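N-acetylneuraminate epimerase (Escherichia coli, PDB 2UVK) catalyses the mutarotation of sialic acid, speeding the equilibrium between the alpha- and beta-anomers of N-acetylneuraminate in the periplasm. Local coordinates at residues A235-P240 with L255-G260. Sequence-based numbering, arbitrary orientation.
Sequences APVSSP and LIFAGG
Val-237 and Phe-257 meet where a loop leaving one blade of the Kelch beta-propeller passes the second strand of the next blade, a small example of how propeller blades are joined through apolar side chains. The backbones stay well apart, with 8.6 Å between the CA atoms of Val-237 and Phe-257, and the Phe-257 ring and one valine methyl bridge the distance. In Phe-257, CG anti to the backbone N (chi1 -177°) directs the ring toward the loop, and a chi2 of 58° turns its CD2-CE2 side to it. Of the two valine methyls, CG1 does the touching: it lies 3.9 Å from CD2 and 4.2 Å from CE2 of Phe-257, approaching the ring obliquely. A chi1 of 68° sets this methyl between the valine's own backbone N and carbonyl carbon. Ser-238 reaches the same ring differently, its CB lying near the ring plane at the edge, 4.3 Å from CE2 of Phe-257. No direct hydrogen bond joins the segments; instead one water is hydrogen-bonded to OG of Ser-238 (3.2 Å) and donates to O of Gly-259 (3.2 Å), linking the Ser-238 hydroxyl to the backbone just beyond the phenylalanine. The side chain of Glu-209, the predicted proton acceptor, is about 11 Å from that of Phe-257. Ile-206 of strand 202-206 touches both Val-237 and Phe-257, Val-243 packs on Ser-238 and Phe-257, and strands 247-251 and 284-293 supply Ala-248 against the ring and His-290 against the valine.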
ATOM      1  N   ALA B 235      -4.999 -28.178   0.199  1.00 20.91           N
ATOM      2  CA  ALA B 235      -6.221 -28.538   0.887  1.00 20.82           C
ATOM      3  C   ALA B 235      -6.371 -27.637   2.095  1.00 21.61           C
ATOM      4  O   ALA B 235      -5.388 -27.361   2.769  1.00 21.95           O
ATOM      5  CB  ALA B 235      -6.182 -29.994   1.333  1.00 21.92           C
ATOM      6  N   PRO B 236      -7.587 -27.158   2.344  1.00 20.62           N
ATOM      7  CA  PRO B 236      -7.828 -26.320   3.496  1.00 20.73           C
ATOM      8  C   PRO B 236      -7.792 -27.061   4.814  1.00 20.53           C
ATOM      9  O   PRO B 236      -7.788 -28.301   4.875  1.00 21.42           O
ATOM     10  CB  PRO B 236      -9.220 -25.769   3.230  1.00 19.60           C
ATOM     11  CG  PRO B 236      -9.867 -26.788   2.322  1.00 20.91           C
ATOM     12  CD  PRO B 236      -8.792 -27.354   1.520  1.00 22.46           C
ATOM     13  N   VAL B 237      -7.803 -26.263   5.885  1.00 20.06           N
ATOM     14  CA  VAL B 237      -7.742 -26.779   7.226  1.00 20.12           C
ATOM     15  C   VAL B 237      -8.507 -25.818   8.133  1.00 20.18           C
ATOM     16  O   VAL B 237      -8.622 -24.618   7.849  1.00 20.08           O
ATOM     17  CB  VAL B 237      -6.280 -26.984   7.684  1.00 20.31           C
ATOM     18  CG1 VAL B 237      -5.585 -25.639   7.847  1.00 20.45           C
ATOM     19  CG2 VAL B 237      -6.208 -27.786   8.981  1.00 20.71           C
ATOM     20  N   SER B 238      -9.038 -26.370   9.211  1.00 20.79           N
ATOM     21  CA  SER B 238      -9.927 -25.658  10.110  1.00 21.00           C
ATOM     22  C   SER B 238     -11.191 -25.184   9.380  1.00 21.89           C
ATOM     23  O   SER B 238     -11.699 -24.090   9.585  1.00 21.83           O
ATOM     24  CB  SER B 238      -9.178 -24.508  10.822  1.00 20.81           C
ATOM     25  OG  SER B 238      -9.736 -24.295  12.104  1.00 22.99           O
ATOM     26  N   SER B 239     -11.734 -26.057   8.531  1.00 22.87           N
ATOM     27  CA  SER B 239     -12.902 -25.700   7.747  1.00 23.54           C
ATOM     28  C   SER B 239     -14.164 -25.834   8.593  1.00 23.94           C
ATOM     29  O   SER B 239     -14.221 -26.636   9.527  1.00 25.12           O
ATOM     30  CB  SER B 239     -13.030 -26.592   6.503  1.00 23.73           C
ATOM     31  OG  SER B 239     -11.809 -26.727   5.796  1.00 25.09           O
ATOM     32  N   PRO B 240     -15.198 -25.071   8.250  1.00 23.24           N
ATOM     33  CA  PRO B 240     -15.298 -24.162   7.126  1.00 23.54           C
ATOM     34  C   PRO B 240     -14.831 -22.727   7.341  1.00 22.39           C
ATOM     35  O   PRO B 240     -14.547 -22.052   6.355  1.00 21.94           O
ATOM     36  CB  PRO B 240     -16.802 -24.147   6.860  1.00 24.19           C
ATOM     37  CG  PRO B 240     -17.380 -24.277   8.208  1.00 24.01           C
ATOM     38  CD  PRO B 240     -16.469 -25.164   8.982  1.00 23.94           C
ATOM     39  N   LEU B 255       3.397 -30.886   8.569  1.00 26.07           N
ATOM     40  CA  LEU B 255       3.105 -29.578   9.218  1.00 25.01           C
ATOM     41  C   LEU B 255       2.191 -29.772  10.435  1.00 23.45           C
ATOM     42  O   LEU B 255       1.262 -30.571  10.389  1.00 23.76           O
ATOM     43  CB  LEU B 255       2.430 -28.586   8.268  1.00 26.00           C
ATOM     44  CG  LEU B 255       2.967 -28.298   6.869  1.00 27.83           C
ATOM     45  CD1 LEU B 255       1.973 -27.368   6.178  1.00 30.06           C
ATOM     46  CD2 LEU B 255       4.349 -27.689   6.890  1.00 29.38           C
ATOM     47  N   ILE B 256       2.464 -29.034  11.512  1.00 21.15           N
ATOM     48  CA  ILE B 256       1.591 -28.972  12.684  1.00 19.35           C
ATOM     49  C   ILE B 256       0.883 -27.609  12.673  1.00 19.28           C
ATOM     50  O   ILE B 256       1.559 -26.582  12.577  1.00 18.70           O
ATOM     51  CB  ILE B 256       2.378 -29.075  13.994  1.00 19.90           C
ATOM     52  CG1 ILE B 256       3.167 -30.375  14.046  1.00 19.41           C
ATOM     53  CG2 ILE B 256       1.418 -28.996  15.195  1.00 20.49           C
ATOM     54  CD1 ILE B 256       4.269 -30.352  15.073  1.00 19.66           C
ATOM     55  N   PHE B 257      -0.449 -27.617  12.718  1.00 18.77           N
ATOM     56  CA  PHE B 257      -1.260 -26.366  12.856  1.00 18.25           C
ATOM     57  C   PHE B 257      -2.193 -26.526  14.034  1.00 17.98           C
ATOM     58  O   PHE B 257      -3.012 -27.444  14.068  1.00 17.70           O
ATOM     59  CB  PHE B 257      -2.084 -26.089  11.598  1.00 17.29           C
ATOM     60  CG  PHE B 257      -2.888 -24.777  11.635  1.00 18.22           C
ATOM     61  CD1 PHE B 257      -2.251 -23.576  11.830  1.00 16.66           C
ATOM     62  CD2 PHE B 257      -4.266 -24.763  11.397  1.00 16.86           C
ATOM     63  CE1 PHE B 257      -2.972 -22.366  11.835  1.00 16.09           C
ATOM     64  CE2 PHE B 257      -4.989 -23.580  11.414  1.00 18.28           C
ATOM     65  CZ  PHE B 257      -4.329 -22.365  11.658  1.00 15.21           C
ATOM     66  N   ALA B 258      -2.077 -25.612  14.998  1.00 17.70           N
ATOM     67  CA  ALA B 258      -2.809 -25.730  16.261  1.00 16.73           C
ATOM     68  C   ALA B 258      -3.433 -24.399  16.666  1.00 16.09           C
ATOM     69  O   ALA B 258      -2.884 -23.351  16.431  1.00 16.26           O
ATOM     70  CB  ALA B 258      -1.909 -26.230  17.369  1.00 16.22           C
ATOM     71  N   GLY B 259      -4.598 -24.493  17.286  1.00 15.98           N
ATOM     72  CA  GLY B 259      -5.243 -23.323  17.876  1.00 15.00           C
ATOM     73  C   GLY B 259      -5.698 -22.278  16.879  1.00 15.14           C
ATOM     74  O   GLY B 259      -5.996 -22.578  15.721  1.00 14.99           O
ATOM     75  N   GLY B 260      -5.729 -21.021  17.329  1.00 13.92           N
ATOM     76  CA  GLY B 260      -6.312 -19.949  16.566  1.00 13.68           C
ATOM     77  C   GLY B 260      -7.682 -19.594  17.108  1.00 14.18           C
ATOM     78  O   GLY B 260      -8.241 -20.321  17.925  1.00 14.62           O
TER
HETATM   79  O   HOH W   1      -7.721 -24.951  14.556  1.00 30.07           O